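Local coordinates for putative secreted protein (Streptomyces sp. SirexAA-E, PDB 4PEY), which successively cleaves glucose units from the non-reducing ends of beta-1,3-glucans such as laminarin, yielding glucose and laminaribiose, at residues 54-58 against 310-314; 130-135 against 397-401; 153-159 against 172-178; 262-268 against 283-288; 531-535 against 547-552. The protein carries 1 engineered substitution. All blocks are in the same frame, centred on the assembly; numbering follows the deposited sequence. Where two conformers were deposited one is given.

Contact 1 (54-58 against 310-314)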
# COMPACT_ATOMS: atom_id res chain seq x y z
N ARG A 54 13.05 6.89 -11.79
CA ARG A 54 12.92 6.04 -10.60
C ARG A 54 14.25 5.99 -9.86
O ARG A 54 15.30 5.84 -10.49
CB ARG A 54 12.52 4.61 -11.00
CG ARG A 54 11.19 4.47 -11.73
CD ARG A 54 10.04 4.78 -10.79
NE ARG A 54 8.74 4.46 -11.35
CZ ARG A 54 8.00 5.28 -12.10
NH1 ARG A 54 8.45 6.49 -12.42
NH2 ARG A 54 6.82 4.88 -12.56
N TYR A 55 14.22 6.06 -8.53
CA TYR A 55 15.45 6.06 -7.74
C TYR A 55 15.33 5.26 -6.46
O TYR A 55 14.33 5.39 -5.74
CB TYR A 55 15.85 7.49 -7.34
CG TYR A 55 16.13 8.41 -8.49
CD1 TYR A 55 15.11 9.17 -9.06
CD2 TYR A 55 17.41 8.55 -9.00
CE1 TYR A 55 15.36 10.02 -10.10
CE2 TYR A 55 17.67 9.41 -10.04
CZ TYR A 55 16.64 10.14 -10.59
OH TYR A 55 16.89 11.00 -11.63
N ALA A 56 16.37 4.48 -6.16
CA ALA A 56 16.51 3.87 -4.84
C ALA A 56 17.75 4.41 -4.17
O ALA A 56 18.83 4.40 -4.76
CB ALA A 56 16.57 2.34 -4.93
N LEU A 57 17.59 4.91 -2.94
CA LEU A 57 18.70 5.41 -2.13
C LEU A 57 18.98 4.37 -1.05
O LEU A 57 18.12 4.08 -0.22
CB LEU A 57 18.38 6.77 -1.51
CG LEU A 57 17.75 7.81 -2.45
CD1 LEU A 57 17.36 9.07 -1.68
CD2 LEU A 57 18.69 8.14 -3.60
N MET A 58 20.18 3.81 -1.06
CA MET A 58 20.53 2.72 -0.15
C MET A 58 21.74 3.10 0.69
O MET A 58 22.75 3.54 0.16
CB MET A 58 20.83 1.44 -0.94
CG MET A 58 19.60 0.80 -1.56
SD MET A 58 18.60 0.02 -0.29
CE MET A 58 17.40 -0.87 -1.27
N LEU A 310 12.74 -2.30 -6.14
CA LEU A 310 13.43 -1.15 -5.56
C LEU A 310 12.98 0.12 -6.26
O LEU A 310 12.65 0.09 -7.45
CB LEU A 310 14.95 -1.30 -5.70
CG LEU A 310 15.58 -2.61 -5.20
CD1 LEU A 310 17.08 -2.65 -5.51
CD2 LEU A 310 15.33 -2.76 -3.71
N GLY A 311 12.99 1.25 -5.56
CA GLY A 311 12.75 2.54 -6.18
C GLY A 311 11.46 2.67 -6.97
O GLY A 311 11.43 3.33 -8.02
N LEU A 312 10.40 2.02 -6.49
CA LEU A 312 9.08 2.06 -7.13
C LEU A 312 9.14 1.54 -8.58
O LEU A 312 8.49 2.06 -9.49
CB LEU A 312 8.49 3.48 -7.08
CG LEU A 312 7.69 3.82 -5.82
CD1 LEU A 312 6.41 2.98 -5.76
CD2 LEU A 312 8.51 3.65 -4.52
N ALA A 313 9.93 0.48 -8.76
CA ALA A 313 9.97 -0.27 -10.01
C ALA A 313 8.55 -0.53 -10.51
O ALA A 313 7.67 -0.94 -9.75
CB ALA A 313 10.71 -1.59 -9.81
N THR A 314 8.33 -0.27 -11.79
CA THR A 314 7.00 -0.23 -12.35
C THR A 314 6.87 -1.17 -13.53
O THR A 314 7.75 -1.22 -14.39
CB THR A 314 6.66 1.22 -12.79
OG1 THR A 314 6.65 2.06 -11.63
CG2 THR A 314 5.30 1.30 -13.50
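Leu310 meets the strand carrying Ala56 through methylene and methyl, its CB 4.1 Å from Ala56 CB. At Gly311 the backbones come closest, the CA atoms of Ala56 and Gly311 lying 4.2 Å apart. A beta carbon built on this glycine would fall 2.9 Å from Tyr55 C, a clash, and its positive phi (55°) also suits glycine. The contact joins strand 55-59 of the first beta-helix to a bend between strands 306-309 and 314-317 of the second, the two tandem domains of family GH55. At Leu312, a bend at chi2 (-69°) helps carry Arg54 NE to Leu312 O, 3.0 Å away and above the carbonyl plane; Thr314 OG1 donates to the same oxygen. At Thr314, OG1 lies in the guanidinium plane and accepts from Arg54 NH2 at 3.0 Å. Arg54 NH1 turns to Gly51 O, and its guanidinium forms a cation-pi contact with Tyr74. A methionine replacing Arg54 would probably leave Leu312 O and Thr314 OG1 without their link to the first domain.

Contact 2 (130-135 against 397-401)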
# COMPACT_ATOMS: atom_id res chain seq x y z
N GLN A 130 -1.25 8.22 0.08
CA GLN A 130 -1.24 6.78 -0.20
C GLN A 130 0.03 6.27 -0.89
O GLN A 130 0.75 7.04 -1.55
CB GLN A 130 -2.48 6.40 -1.02
CG GLN A 130 -3.81 6.62 -0.29
CD GLN A 130 -4.48 7.94 -0.65
OE1 GLN A 130 -3.83 8.88 -1.12
NE2 GLN A 130 -5.80 8.02 -0.44
N ALA A 131 0.28 4.97 -0.74
CA ALA A 131 1.44 4.27 -1.31
C ALA A 131 2.75 4.89 -0.87
O ALA A 131 3.64 5.14 -1.69
CB ALA A 131 1.35 4.23 -2.85
N ALA A 132 2.88 5.14 0.43
CA ALA A 132 4.10 5.73 0.96
C ALA A 132 4.52 5.02 2.25
O ALA A 132 4.53 5.63 3.34
CB ALA A 132 3.91 7.23 1.19
N PRO A 133 4.85 3.73 2.14
CA PRO A 133 5.07 2.92 3.34
C PRO A 133 6.29 3.31 4.17
O PRO A 133 7.31 3.78 3.66
CB PRO A 133 5.26 1.51 2.77
CG PRO A 133 5.79 1.74 1.38
CD PRO A 133 5.03 2.94 0.90
N PHE A 134 6.15 3.08 5.47
CA PHE A 134 7.14 3.40 6.49
C PHE A 134 7.30 2.10 7.29
O PHE A 134 6.46 1.78 8.13
CB PHE A 134 6.62 4.57 7.33
CG PHE A 134 7.64 5.27 8.21
CD1 PHE A 134 8.39 6.33 7.72
CD2 PHE A 134 7.75 4.94 9.56
CE1 PHE A 134 9.29 7.01 8.54
CE2 PHE A 134 8.64 5.63 10.38
CZ PHE A 134 9.42 6.66 9.86
N ARG A 135 8.35 1.33 6.98
CA ARG A 135 8.53 -0.02 7.54
C ARG A 135 9.86 -0.21 8.26
O ARG A 135 10.88 0.30 7.81
CB ARG A 135 8.48 -1.08 6.44
CG ARG A 135 7.15 -1.28 5.74
CD ARG A 135 7.30 -2.33 4.64
NE ARG A 135 6.07 -2.53 3.87
CZ ARG A 135 5.08 -3.36 4.19
NH1 ARG A 135 5.16 -4.09 5.30
NH2 ARG A 135 4.01 -3.43 3.40
N ASP A 397 -0.87 -7.11 2.38
CA ASP A 397 -0.39 -6.24 3.46
C ASP A 397 0.19 -4.96 2.88
O ASP A 397 1.36 -4.90 2.50
CB ASP A 397 0.63 -7.01 4.32
CG ASP A 397 1.33 -6.13 5.34
OD1 ASP A 397 0.65 -5.33 6.02
OD2 ASP A 397 2.57 -6.24 5.45
N HIS A 398 -0.67 -3.94 2.84
CA HIS A 398 -0.50 -2.64 2.17
C HIS A 398 -0.59 -2.70 0.65
O HIS A 398 0.36 -3.07 -0.05
CB HIS A 398 0.80 -1.95 2.54
CG HIS A 398 0.79 -0.49 2.19
ND1 HIS A 398 1.93 0.22 1.89
CD2 HIS A 398 -0.24 0.38 2.10
CE1 HIS A 398 1.60 1.48 1.63
NE2 HIS A 398 0.29 1.60 1.75
N THR A 399 -1.76 -2.33 0.15
CA THR A 399 -1.93 -2.10 -1.27
C THR A 399 -2.67 -0.78 -1.48
O THR A 399 -3.45 -0.35 -0.63
CB THR A 399 -2.70 -3.27 -1.95
OG1 THR A 399 -2.67 -3.09 -3.36
CG2 THR A 399 -4.13 -3.34 -1.49
N TRP A 400 -2.36 -0.11 -2.59
CA TRP A 400 -3.14 1.03 -3.07
C TRP A 400 -3.50 0.71 -4.50
O TRP A 400 -2.62 0.62 -5.36
CB TRP A 400 -2.37 2.35 -3.02
CG TRP A 400 -3.18 3.61 -3.35
CD1 TRP A 400 -4.49 3.87 -3.05
CD2 TRP A 400 -2.69 4.78 -4.04
NE1 TRP A 400 -4.85 5.13 -3.50
CE2 TRP A 400 -3.76 5.71 -4.10
CE3 TRP A 400 -1.46 5.14 -4.59
CZ2 TRP A 400 -3.62 6.97 -4.69
CZ3 TRP A 400 -1.32 6.39 -5.18
CH2 TRP A 400 -2.40 7.28 -5.24
N VAL A 401 -4.79 0.52 -4.73
CA VAL A 401 -5.29 0.19 -6.05
C VAL A 401 -6.12 1.39 -6.47
O VAL A 401 -7.17 1.67 -5.88
CB VAL A 401 -6.11 -1.13 -6.02
CG1 VAL A 401 -6.68 -1.46 -7.38
CG2 VAL A 401 -5.22 -2.26 -5.51
O HOH W 1 -1.25 3.90 1.50
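Gln130 presses its CB onto one face of the Trp400 indole, 3.4 Å from the five-membered ring centroid and 12° off the normal. The bend at its chi2 (97°) lays the amide almost parallel to the indole, the planes 7° apart. Ala131 CB completes this tight end at 3.4 Å from Trp400 CE3. The contact joins segment 130-135 of the first beta-helix to 397-401 of the second, and its Gln130/Trp400 end borders the substrate pocket: Gln130 NE2 bonds to Gln456 and a glucose O2, Trp400 NE1 to substrate-binding Glu436. Packing is slacker beyond. A water accepts from Ala131 N at 2.9 Å and sits in the His398 ring plane, 2.8 Å from His398 NE2, whereas Pro133 CB approaches His398 ND1 to 3.7 Å. Farther along, Arg135 NH1 reaches Asp397 OD2 in a long 3.4 Å salt bridge, guanidinium and carboxylate nearly perpendicular, and NH2 weakly meets Asp397 O at 3.2 Å. Stronger partners lie outside: Asp370 for Arg135 and His398, Tyr157 for Asp397.

Contact 3 (153-159 against 172-178). With BGC (beta-D-glucopyranose), chain B; BGC (beta-D-glucopyranose), chain C.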
# COMPACT_ATOMS: atom_id res chain seq x y z
N ALA A 153 -4.27 15.89 4.23
CA ALA A 153 -3.42 14.71 4.13
C ALA A 153 -4.25 13.44 4.23
O ALA A 153 -5.20 13.38 5.02
CB ALA A 153 -2.34 14.73 5.22
N SER A 154 -3.89 12.43 3.44
CA SER A 154 -4.67 11.20 3.34
C SER A 154 -3.81 9.93 3.27
O SER A 154 -3.84 9.19 2.27
CB SER A 154 -5.60 11.29 2.13
OG SER A 154 -6.40 10.12 1.96
N GLY A 155 -3.03 9.68 4.32
CA GLY A 155 -2.22 8.47 4.42
C GLY A 155 -3.04 7.32 4.99
O GLY A 155 -4.27 7.35 4.92
N GLY A 156 -2.40 6.28 5.53
CA GLY A 156 -0.96 6.13 5.58
C GLY A 156 -0.70 4.77 6.21
O GLY A 156 -1.62 4.11 6.69
N TYR A 157 0.56 4.36 6.23
CA TYR A 157 0.90 2.99 6.61
C TYR A 157 2.23 2.92 7.36
O TYR A 157 3.26 3.31 6.83
CB TYR A 157 0.95 2.10 5.36
CG TYR A 157 1.31 0.65 5.61
CD1 TYR A 157 0.32 -0.30 5.84
CD2 TYR A 157 2.64 0.25 5.64
CE1 TYR A 157 0.65 -1.64 6.09
CE2 TYR A 157 2.98 -1.08 5.88
CZ TYR A 157 1.99 -2.02 6.11
OH TYR A 157 2.34 -3.33 6.33
N ILE A 158 2.18 2.45 8.61
CA ILE A 158 3.39 2.16 9.38
C ILE A 158 3.37 0.69 9.81
O ILE A 158 2.35 0.22 10.32
CB ILE A 158 3.51 3.06 10.64
CG1 ILE A 158 3.74 4.52 10.26
CG2 ILE A 158 4.65 2.56 11.56
CD1 ILE A 158 3.45 5.51 11.39
N ALA A 159 4.46 -0.02 9.58
CA ALA A 159 4.57 -1.41 10.05
C ALA A 159 5.94 -1.69 10.64
O ALA A 159 6.94 -1.15 10.19
CB ALA A 159 4.28 -2.39 8.92
N GLN A 172 -4.10 14.45 9.27
CA GLN A 172 -4.29 13.17 8.58
C GLN A 172 -5.69 12.62 8.79
O GLN A 172 -6.13 12.45 9.92
CB GLN A 172 -3.27 12.14 9.06
CG GLN A 172 -1.87 12.34 8.51
CD GLN A 172 -1.75 11.93 7.05
OE1 GLN A 172 -2.71 11.43 6.46
NE2 GLN A 172 -0.58 12.14 6.47
N GLN A 173 -6.39 12.30 7.69
CA GLN A 173 -7.76 11.78 7.77
C GLN A 173 -7.83 10.44 8.48
O GLN A 173 -8.74 10.18 9.28
CB GLN A 173 -8.34 11.62 6.37
CG GLN A 173 -8.53 12.90 5.59
CD GLN A 173 -8.74 12.63 4.11
OE1 GLN A 173 -8.96 11.48 3.68
NE2 GLN A 173 -8.64 13.69 3.32
N GLN A 174 -6.89 9.57 8.13
CA GLN A 174 -6.94 8.18 8.56
C GLN A 174 -5.53 7.63 8.57
O GLN A 174 -4.61 8.25 8.02
CB GLN A 174 -7.87 7.36 7.64
CG GLN A 174 -7.36 7.13 6.20
CD GLN A 174 -7.67 8.28 5.24
OE1 GLN A 174 -8.81 8.75 5.15
NE2 GLN A 174 -6.65 8.70 4.50
N TRP A 175 -5.34 6.47 9.20
CA TRP A 175 -4.02 5.86 9.26
C TRP A 175 -4.13 4.42 9.70
O TRP A 175 -5.03 4.09 10.47
CB TRP A 175 -3.10 6.62 10.24
CG TRP A 175 -1.66 6.40 9.94
CD1 TRP A 175 -0.86 5.38 10.40
CD2 TRP A 175 -0.84 7.19 9.06
NE1 TRP A 175 0.41 5.50 9.87
CE2 TRP A 175 0.44 6.60 9.05
CE3 TRP A 175 -1.07 8.34 8.31
CZ2 TRP A 175 1.50 7.13 8.30
CZ3 TRP A 175 -0.03 8.87 7.56
CH2 TRP A 175 1.25 8.26 7.56
N TYR A 176 -3.22 3.58 9.21
CA TYR A 176 -3.08 2.20 9.69
C TYR A 176 -1.67 1.96 10.22
O TYR A 176 -0.68 2.25 9.54
CB TYR A 176 -3.40 1.18 8.59
CG TYR A 176 -3.24 -0.27 9.05
CD1 TYR A 176 -3.88 -0.73 10.21
CD2 TYR A 176 -2.45 -1.17 8.34
CE1 TYR A 176 -3.75 -2.05 10.63
CE2 TYR A 176 -2.31 -2.49 8.75
CZ TYR A 176 -2.96 -2.92 9.89
OH TYR A 176 -2.82 -4.24 10.28
N THR A 177 -1.58 1.42 11.43
CA THR A 177 -0.31 1.05 12.04
C THR A 177 -0.41 -0.40 12.47
O THR A 177 -1.39 -0.77 13.14
CB THR A 177 0.01 1.94 13.28
OG1 THR A 177 -0.11 3.32 12.93
CG2 THR A 177 1.41 1.65 13.83
N ARG A 178 0.56 -1.24 12.11
CA ARG A 178 0.56 -2.60 12.66
C ARG A 178 1.91 -3.04 13.19
O ARG A 178 2.97 -2.61 12.72
CB ARG A 178 0.06 -3.63 11.64
CG ARG A 178 0.99 -3.97 10.52
CD ARG A 178 0.68 -5.37 9.89
NE ARG A 178 1.67 -5.61 8.84
CZ ARG A 178 2.93 -5.98 9.06
NH1 ARG A 178 3.35 -6.24 10.30
NH2 ARG A 178 3.77 -6.11 8.04
C2 BGC B . -9.36 14.33 0.06
C3 BGC B . -9.01 14.22 -1.42
C4 BGC B . -10.13 14.82 -2.26
C5 BGC B . -10.40 16.24 -1.80
C6 BGC B . -11.51 16.86 -2.63
C1 BGC B . -9.78 15.75 0.43
O2 BGC B . -8.23 13.99 0.82
O3 BGC B . -8.88 12.80 -1.66
O4 BGC B . -9.75 14.77 -3.63
O5 BGC B . -10.79 16.22 -0.44
O6 BGC B . -11.70 18.20 -2.23
C2 BGC C . -9.97 16.61 3.96
C3 BGC C . -10.37 16.96 2.53
C4 BGC C . -11.77 17.54 2.50
C5 BGC C . -11.83 18.71 3.48
C6 BGC C . -13.22 19.34 3.50
C1 BGC C . -10.19 17.79 4.89
O1 BGC C . -9.96 17.38 6.22
O2 BGC C . -8.62 16.21 3.99
O3 BGC C . -10.31 15.71 1.74
O4 BGC C . -12.08 17.99 1.19
O5 BGC C . -11.53 18.22 4.77
O6 BGC C . -13.18 20.48 4.34
O HOH W 2 -9.08 10.65 0.87
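Gln174 folds its amide back against the loop 153-156. With CG held between the backbone N and the carbonyl carbon (chi1 69°) and a bend at chi2, NE2 donates to Gly155 O at 2.8 Å, in both the amide and the carbonyl plane, and to Ser154 OG at 2.9 Å; OE1 bonds to Tyr497. Gln172, also bent, brings OE1 to Gly155 N, a nearly straight bond of 2.8 Å. Gln173 instead runs extended beyond CG (chi2 164°), so that NE2 reaches the O2 hydroxyls of two glucose units, each 2.6 Å away; its OE1 accepts a hydrogen bond from a water that also bonds to Ser154 OG.

One face of the Trp175 indole lies against Gly156 CA and Tyr157 N, just past the cis peptide linking Gly155 and Gly156; a beta carbon on either glycine would collide with CZ3. Ile158 CG1 meets the indole edge at NE1, an atom buried here with no polar partner in the model. Ala159 CB covers a face of the Arg178 guanidinium, which pairs with Asp397. Strands 157-159 and 174-178, only 6° apart, are successive parallel rungs of a beta-helix whose loop end forms part of the glucan-binding pocket.

Contact 4 (262-268 against 283-288)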
# COMPACT_ATOMS: atom_id res chain seq x y z
N GLN A 262 21.24 -15.51 -6.14
CA GLN A 262 20.06 -16.34 -6.36
C GLN A 262 18.90 -15.51 -6.89
O GLN A 262 17.77 -16.00 -7.02
CB GLN A 262 19.67 -17.06 -5.07
CG GLN A 262 20.68 -18.14 -4.66
CD GLN A 262 20.35 -18.80 -3.34
OE1 GLN A 262 19.23 -18.71 -2.84
NE2 GLN A 262 21.34 -19.48 -2.76
N PHE A 263 19.18 -14.25 -7.22
CA PHE A 263 18.21 -13.34 -7.82
C PHE A 263 18.58 -12.99 -9.26
O PHE A 263 19.75 -12.71 -9.54
CB PHE A 263 18.11 -12.03 -7.02
CG PHE A 263 17.30 -12.14 -5.77
CD1 PHE A 263 17.81 -12.77 -4.65
CD2 PHE A 263 16.02 -11.59 -5.71
CE1 PHE A 263 17.06 -12.86 -3.49
CE2 PHE A 263 15.26 -11.68 -4.56
CZ PHE A 263 15.78 -12.32 -3.44
N TYR A 264 17.60 -13.01 -10.16
CA TYR A 264 17.77 -12.35 -11.44
C TYR A 264 17.58 -10.85 -11.22
O TYR A 264 16.52 -10.43 -10.75
CB TYR A 264 16.77 -12.87 -12.48
CG TYR A 264 16.82 -12.14 -13.81
CD1 TYR A 264 18.03 -11.93 -14.46
CD2 TYR A 264 15.66 -11.67 -14.42
CE1 TYR A 264 18.07 -11.26 -15.68
CE2 TYR A 264 15.70 -11.00 -15.63
CZ TYR A 264 16.91 -10.80 -16.26
OH TYR A 264 16.95 -10.14 -17.47
N VAL A 265 18.62 -10.08 -11.50
CA VAL A 265 18.58 -8.64 -11.30
C VAL A 265 18.01 -8.01 -12.56
O VAL A 265 18.70 -7.90 -13.58
CB VAL A 265 19.97 -8.08 -10.97
CG1 VAL A 265 19.94 -6.56 -10.82
CG2 VAL A 265 20.50 -8.73 -9.70
N VAL A 266 16.74 -7.64 -12.50
CA VAL A 266 16.01 -7.13 -13.66
C VAL A 266 16.38 -5.67 -13.90
O VAL A 266 16.31 -4.84 -12.98
CB VAL A 266 14.48 -7.25 -13.49
CG1 VAL A 266 13.77 -6.92 -14.80
CG2 VAL A 266 14.10 -8.64 -13.00
N LYS A 267 16.77 -5.36 -15.13
CA LYS A 267 17.13 -4.01 -15.52
C LYS A 267 16.41 -3.65 -16.82
O LYS A 267 15.97 -4.54 -17.54
CB LYS A 267 18.65 -3.89 -15.65
CG LYS A 267 19.34 -3.77 -14.29
CD LYS A 267 20.85 -3.72 -14.38
CE LYS A 267 21.44 -5.10 -14.52
NZ LYS A 267 22.90 -5.07 -14.26
N PRO A 268 16.25 -2.34 -17.09
CA PRO A 268 15.60 -1.88 -18.32
C PRO A 268 16.08 -2.64 -19.55
O PRO A 268 17.29 -2.82 -19.73
CB PRO A 268 16.01 -0.41 -18.39
CG PRO A 268 16.10 -0.01 -16.96
CD PRO A 268 16.63 -1.21 -16.23
N LEU A 283 15.56 -18.89 -10.08
CA LEU A 283 15.97 -17.59 -9.56
C LEU A 283 14.80 -16.79 -9.01
O LEU A 283 13.67 -16.90 -9.49
CB LEU A 283 16.67 -16.77 -10.65
CG LEU A 283 17.97 -17.36 -11.18
CD1 LEU A 283 18.48 -16.53 -12.34
CD2 LEU A 283 19.03 -17.45 -10.08
N HIS A 284 15.08 -15.99 -7.99
CA HIS A 284 14.15 -14.98 -7.52
C HIS A 284 14.27 -13.76 -8.42
O HIS A 284 15.09 -13.74 -9.34
CB HIS A 284 14.43 -14.64 -6.06
CG HIS A 284 14.38 -15.83 -5.15
ND1 HIS A 284 13.21 -16.25 -4.55
CD2 HIS A 284 15.34 -16.71 -4.78
CE1 HIS A 284 13.46 -17.33 -3.82
NE2 HIS A 284 14.74 -17.63 -3.94
N LEU A 285 13.45 -12.74 -8.16
CA LEU A 285 13.44 -11.53 -8.99
C LEU A 285 13.72 -10.29 -8.16
O LEU A 285 13.05 -10.06 -7.16
CB LEU A 285 12.08 -11.38 -9.70
CG LEU A 285 11.71 -12.49 -10.68
CD1 LEU A 285 10.30 -12.29 -11.21
CD2 LEU A 285 12.70 -12.58 -11.84
N LEU A 286 14.70 -9.51 -8.59
CA LEU A 286 14.97 -8.19 -8.01
C LEU A 286 14.80 -7.14 -9.08
O LEU A 286 15.64 -7.05 -9.99
CB LEU A 286 16.38 -8.12 -7.41
CG LEU A 286 16.72 -6.82 -6.68
CD1 LEU A 286 15.92 -6.72 -5.39
CD2 LEU A 286 18.22 -6.72 -6.41
N PHE A 287 13.72 -6.36 -9.01
CA PHE A 287 13.47 -5.32 -10.00
C PHE A 287 14.18 -4.04 -9.59
O PHE A 287 13.79 -3.37 -8.63
CB PHE A 287 11.96 -5.06 -10.18
CG PHE A 287 11.21 -6.19 -10.82
CD1 PHE A 287 10.78 -7.27 -10.06
CD2 PHE A 287 10.93 -6.18 -12.18
CE1 PHE A 287 10.08 -8.31 -10.65
CE2 PHE A 287 10.24 -7.22 -12.77
CZ PHE A 287 9.81 -8.28 -12.00
N THR A 288 15.22 -3.68 -10.33
CA THR A 288 15.91 -2.42 -10.08
C THR A 288 14.99 -1.27 -10.53
O THR A 288 14.06 -1.50 -11.30
CB THR A 288 17.27 -2.38 -10.81
OG1 THR A 288 17.08 -2.43 -12.23
CG2 THR A 288 18.13 -3.56 -10.39
O HOH W 3 16.67 -19.70 -3.56
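Phe263 takes His284 CB over one face of its ring, 3.5 Å from the centroid and 17° off the normal, while Leu285 C and Leu286 N lie at its edge. The Phe287 ring likewise has Val266 CG2 over one face, 4.2 Å from the ring centroid. Leu285 CD2 comes to the edge of the Tyr264 ring, 4.0 Å from CD2 of that tyrosine. The His284 imidazole, oblique to Phe263, holds a water in its plane, 2.9 Å from NE2, and its ND1 bonds to Val306 N.

Strands 263-266 and 284-287 pair in parallel near the start of the second beta-helix domain, with helix 272-280 linking them in sequence. That helix packs on Tyr264 and Leu285, whereas Phe263 and His284, on the opposite face, meet Leu258. Backbone bonds pass back and forth along the ladder; that from Leu286 N to Tyr264 O, 3.0 Å long, is almost straight at 177°.

The ladder ends on Val266 O, which accepts twice from one residue: from Thr288 N at 3.1 Å and, on a lone pair, from Thr288 OG1 at 2.6 Å. A chi1 near 63° puts OG1 between its own backbone N and carbonyl carbon and turns CG2 to Val265 CG1, 3.5 Å away.

Contact 5 (531-535 against 547-552)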
# COMPACT_ATOMS: atom_id res chain seq x y z
N GLY A 531 -17.25 17.94 1.41
CA GLY A 531 -17.75 19.26 1.05
C GLY A 531 -19.12 19.27 0.38
O GLY A 531 -19.42 20.16 -0.41
N GLY A 532 -19.94 18.26 0.67
CA GLY A 532 -21.29 18.20 0.13
C GLY A 532 -21.38 17.86 -1.35
O GLY A 532 -22.42 18.07 -1.97
N LYS A 533 -20.30 17.35 -1.93
CA LYS A 533 -20.31 16.97 -3.34
C LYS A 533 -20.84 15.55 -3.45
O LYS A 533 -20.09 14.56 -3.41
CB LYS A 533 -18.90 17.09 -3.94
CG LYS A 533 -18.32 18.50 -3.84
CD LYS A 533 -19.06 19.45 -4.76
CE LYS A 533 -18.47 20.86 -4.72
NZ LYS A 533 -19.29 21.77 -5.56
N GLY A 534 -22.16 15.45 -3.62
CA GLY A 534 -22.88 14.20 -3.50
C GLY A 534 -23.10 13.86 -2.04
O GLY A 534 -22.54 14.52 -1.15
N GLN A 535 -23.92 12.85 -1.77
CA GLN A 535 -24.13 12.37 -0.40
C GLN A 535 -24.32 10.86 -0.39
O GLN A 535 -24.73 10.28 -1.41
CB GLN A 535 -25.37 13.01 0.25
CG GLN A 535 -25.44 14.55 0.26
CD GLN A 535 -24.54 15.20 1.30
OE1 GLN A 535 -23.89 14.53 2.10
NE2 GLN A 535 -24.52 16.53 1.30
N THR A 547 -25.31 10.93 4.94
CA THR A 547 -24.53 12.13 5.19
C THR A 547 -25.41 13.34 4.87
O THR A 547 -26.36 13.24 4.09
CB THR A 547 -23.23 12.17 4.36
OG1 THR A 547 -23.53 12.07 2.96
CG2 THR A 547 -22.30 11.02 4.78
N SER A 548 -25.12 14.47 5.50
CA SER A 548 -25.87 15.70 5.23
C SER A 548 -24.98 16.92 5.40
O SER A 548 -23.89 16.82 5.97
CB SER A 548 -27.09 15.80 6.15
OG SER A 548 -26.71 16.04 7.49
N GLY A 549 -25.43 18.06 4.89
CA GLY A 549 -24.66 19.29 4.97
C GLY A 549 -23.49 19.31 4.02
O GLY A 549 -23.31 18.39 3.22
N ASP A 550 -22.69 20.37 4.08
CA ASP A 550 -21.45 20.44 3.30
C ASP A 550 -20.24 20.53 4.21
O ASP A 550 -19.18 21.02 3.80
CB ASP A 550 -21.47 21.62 2.33
CG ASP A 550 -21.53 22.98 3.03
OD1 ASP A 550 -21.53 23.04 4.27
OD2 ASP A 550 -21.57 24.01 2.31
N THR A 551 -20.40 20.06 5.45
CA THR A 551 -19.38 20.26 6.48
C THR A 551 -18.48 19.04 6.72
O THR A 551 -17.66 19.03 7.64
CB THR A 551 -20.05 20.66 7.80
OG1 THR A 551 -21.12 19.75 8.06
CG2 THR A 551 -20.62 22.08 7.69
N THR A 552 -18.65 18.01 5.89
CA THR A 552 -17.75 16.84 5.90
C THR A 552 -17.72 16.16 7.28
O THR A 552 -16.66 15.82 7.83
CB THR A 552 -16.31 17.26 5.43
OG1 THR A 552 -16.41 18.07 4.25
CG2 THR A 552 -15.46 16.04 5.09
O HOH W 4 -20.02 17.26 3.47
O HOH W 5 -22.21 15.59 4.13
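Thr547 OG1 donates to Gln535 OE1 across 2.6 Å, in the carbonyl plane and on a lone pair of the amide oxygen. The same hydroxyl accepts from Tyr536 N, so the threonine is held from two directions. Gln535, bent at chi2 (-76°), turns the other half of its amide to the loop: NE2 donates to Gly549 O at 2.9 Å, close to straight at 162°, with the acceptor near the amide plane. Replacing Gln535 with a leucine would probably leave Gly549 O and the Thr547 hydroxyl without these mates and allow the loop 547-552 more freedom to move.

Towards Gly531 the first segment contributes only backbone, since Gly531 and Gly532 have no side chains. Gly532 and Asp550 have their CA atoms 3.9 Å apart, and a beta carbon on this glycine would fall 2.9 Å from Asp550 CB, too near to fit. Gly531 N donates to Thr552 OG1 at 3.0 Å, and a water accepts from Thr552 N at 2.9 Å and, weakly, from Gly532 N.

At the surface, these two irregular loops flank the short strand 535-536, between the antiparallel strands 520-529 and 555-560. Thr547 and Thr552 rest on strand 520-529, and Thr552 also touches Trp190 and a bound glucose.

How the contacts relate
Along the chain, contacts 1 and 2 are the long-range pair, each joining the first beta-helix to the second, and their segments alternate in sequence; their centres lie 15 Å apart. Contact 3 is local to the first domain, contacts 4 and 5 to the second. Contacts 2 and 3, centred 9 Å apart on neighbouring strands 134-135 and 157-159, touch through the Asp397 OD2 to Arg178 NH2 salt bridge and both reach the substrate pocket. Contact 4 adjoins contact 1, where Leu310 N probably bonds to Phe287 O, and lies away from the pocket. Centred 23 Å from contact 3, contact 5 still shares its glycan pocket through Thr552, so both domains contribute to glucan binding.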